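Local atomic coordinates of 433aa long hypothetical phosphoribosylglycinamide formyl transferase (PDB entry 2DWC), a protein that is a predicted ATP-grasp superfamily protein that pairs a Rossmann-like preATP-grasp domain with an ATP-grasp domain and binds ADP. Residues V3-R8 against G105-P110. Sequence-based numbering, arbitrary orientation.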
loop_
_atom_site.group_PDB
_atom_site.type_symbol
_atom_site.label_atom_id
_atom_site.label_comp_id
_atom_site.label_asym_id
_atom_site.label_seq_id
_atom_site.Cartn_x
_atom_site.Cartn_y
_atom_site.Cartn_z
ATOM N N VAL B 3 14.354 -25.800 3.113
ATOM C CA VAL B 3 13.480 -24.824 3.798
ATOM C C VAL B 3 13.148 -25.307 5.211
ATOM O O VAL B 3 12.635 -26.427 5.394
ATOM C CB VAL B 3 12.168 -24.659 2.994
ATOM C CG1 VAL B 3 11.143 -23.860 3.788
ATOM C CG2 VAL B 3 12.443 -24.035 1.638
ATOM N N MET B 4 13.404 -24.469 6.220
ATOM C CA MET B 4 13.179 -24.875 7.597
ATOM C C MET B 4 11.825 -24.543 8.165
ATOM O O MET B 4 11.535 -24.997 9.269
ATOM C CB MET B 4 14.270 -24.304 8.518
ATOM C CG MET B 4 14.204 -22.769 8.655
ATOM S SD MET B 4 15.548 -22.316 9.841
ATOM C CE MET B 4 16.953 -22.608 8.769
ATOM N N ILE B 5 10.993 -23.747 7.452
ATOM C CA ILE B 5 9.666 -23.468 7.978
ATOM C C ILE B 5 8.647 -24.350 7.205
ATOM O O ILE B 5 9.039 -25.152 6.384
ATOM C CB ILE B 5 9.248 -21.993 7.805
ATOM C CG1 ILE B 5 9.237 -21.593 6.320
ATOM C CG2 ILE B 5 10.262 -21.074 8.543
ATOM C CD1 ILE B 5 8.387 -20.269 6.062
ATOM N N LYS B 6 7.367 -24.218 7.515
ATOM C CA LYS B 6 6.355 -25.004 6.827
ATOM C C LYS B 6 5.182 -24.121 6.441
ATOM O O LYS B 6 5.131 -22.924 6.758
ATOM C CB LYS B 6 5.862 -26.120 7.717
ATOM C CG LYS B 6 5.284 -25.598 9.030
ATOM C CD LYS B 6 5.118 -26.751 10.016
ATOM C CE LYS B 6 4.776 -26.239 11.404
ATOM N NZ LYS B 6 3.479 -25.515 11.363
ATOM N N LEU B 7 4.233 -24.719 5.737
ATOM C CA LEU B 7 3.025 -23.997 5.308
ATOM C C LEU B 7 2.353 -23.425 6.561
ATOM O O LEU B 7 2.154 -24.124 7.598
ATOM C CB LEU B 7 2.083 -24.997 4.571
ATOM C CG LEU B 7 0.685 -24.478 4.179
ATOM C CD1 LEU B 7 0.745 -23.515 3.031
ATOM C CD2 LEU B 7 -0.180 -25.680 3.767
ATOM N N ARG B 8 2.006 -22.133 6.475
ATOM C CA ARG B 8 1.412 -21.379 7.574
ATOM C C ARG B 8 -0.078 -21.127 7.416
ATOM O O ARG B 8 -0.522 -20.642 6.373
ATOM C CB ARG B 8 2.140 -20.013 7.672
ATOM C CG ARG B 8 1.534 -19.109 8.698
ATOM C CD ARG B 8 2.362 -17.796 8.761
ATOM N NE ARG B 8 3.660 -18.037 9.434
ATOM C CZ ARG B 8 3.807 -18.145 10.759
ATOM N NH1 ARG B 8 2.748 -18.033 11.603
ATOM N NH2 ARG B 8 5.011 -18.393 11.242
ATOM N N GLY B 105 19.184 -22.418 13.218
ATOM C CA GLY B 105 17.744 -22.521 13.150
ATOM C C GLY B 105 16.928 -21.266 12.839
ATOM O O GLY B 105 15.725 -21.260 13.107
ATOM N N TYR B 106 17.558 -20.199 12.332
ATOM C CA TYR B 106 16.778 -19.014 11.965
ATOM C C TYR B 106 16.653 -19.054 10.465
ATOM O O TYR B 106 17.655 -19.288 9.761
ATOM C CB TYR B 106 17.502 -17.718 12.353
ATOM C CG TYR B 106 17.561 -17.563 13.842
ATOM C CD1 TYR B 106 18.704 -17.921 14.545
ATOM C CD2 TYR B 106 16.444 -17.130 14.559
ATOM C CE1 TYR B 106 18.748 -17.865 15.925
ATOM C CE2 TYR B 106 16.489 -17.061 15.969
ATOM C CZ TYR B 106 17.643 -17.436 16.619
ATOM O OH TYR B 106 17.695 -17.385 17.987
ATOM N N PHE B 107 15.467 -18.686 9.966
ATOM C CA PHE B 107 15.176 -18.787 8.551
ATOM C C PHE B 107 15.693 -17.595 7.720
ATOM O O PHE B 107 15.142 -16.495 7.770
ATOM C CB PHE B 107 13.650 -18.965 8.364
ATOM C CG PHE B 107 13.230 -19.110 6.928
ATOM C CD1 PHE B 107 13.956 -19.949 6.059
ATOM C CD2 PHE B 107 12.125 -18.418 6.438
ATOM C CE1 PHE B 107 13.585 -20.097 4.706
ATOM C CE2 PHE B 107 11.738 -18.573 5.057
ATOM C CZ PHE B 107 12.489 -19.420 4.213
ATOM N N VAL B 108 16.770 -17.844 6.987
ATOM C CA VAL B 108 17.384 -16.862 6.089
ATOM C C VAL B 108 16.798 -17.070 4.693
ATOM O O VAL B 108 16.770 -18.203 4.163
ATOM C CB VAL B 108 18.900 -17.062 6.070
ATOM C CG1 VAL B 108 19.570 -16.105 5.089
ATOM C CG2 VAL B 108 19.449 -16.838 7.496
ATOM N N VAL B 109 16.341 -15.972 4.092
ATOM C CA VAL B 109 15.648 -15.991 2.796
ATOM C C VAL B 109 16.538 -15.695 1.604
ATOM O O VAL B 109 17.335 -14.748 1.638
ATOM C CB VAL B 109 14.557 -14.888 2.808
ATOM C CG1 VAL B 109 13.972 -14.648 1.395
ATOM C CG2 VAL B 109 13.469 -15.278 3.830
ATOM N N PRO B 110 16.456 -16.515 0.543
ATOM C CA PRO B 110 15.618 -17.721 0.345
ATOM C C PRO B 110 16.305 -18.870 1.090
ATOM O O PRO B 110 15.645 -19.819 1.560
ATOM C CB PRO B 110 15.586 -17.871 -1.180
ATOM C CG PRO B 110 16.936 -17.350 -1.591
ATOM C CD PRO B 110 17.138 -16.121 -0.703
#
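Ile5 and Met4 meet the ring of Phe107 from the N-terminal loop, and this apolar trio forms the tightly packed half of the contact. The side chains of Ile5 and Phe107 cross at about a right angle. Ile5 CG1 lies over one face of the ring, 4.1 Å above its plane and displaced toward the rim. Ile5 CG2 touches CD2 of Phe107 at 3.9 Å, and Ile5 CD1 reaches Phe107 CE2. Phe107 meets them with CG anti to its own backbone N (chi1 -179°). Met4 approaches the same ring obliquely, its CG 3.8 Å from Phe107 CD1. Beyond CG the methionine leaves the ring for the backbone: SD lies 3.4 Å from Gly105 O. A bend at chi3 (72°) puts CE 3.5 Å from Tyr106 O, again a van der Waals contact with a peptide atom. This sulfur end is the solvent side, where a few atoms of partly exposed Met4 meet exposed Gly105, whereas Phe107 is buried and also packs on Val321 of helix 313-322. Tyr106 turns its CB away from the N-terminal loop, and its side chain packs on Trp75 and Val78 of helix 71-81. Gly105, with positive phi (90°), is the C-prime residue of a Schellman motif that ends helix 95-103, Tyr106 N being hydrogen-bonded to Phe101 O and Gly105 N to Glu102 O. Past that turn, Phe107 and Val109 form backbone hydrogen bonds with Ile86 of strand 85-88 in the parallel sheet. The N-terminal loop thus packs, mainly through hydrophobic side chains, against the segment following a Schellman-terminated helix in the Rossmann-like preATP-grasp domain.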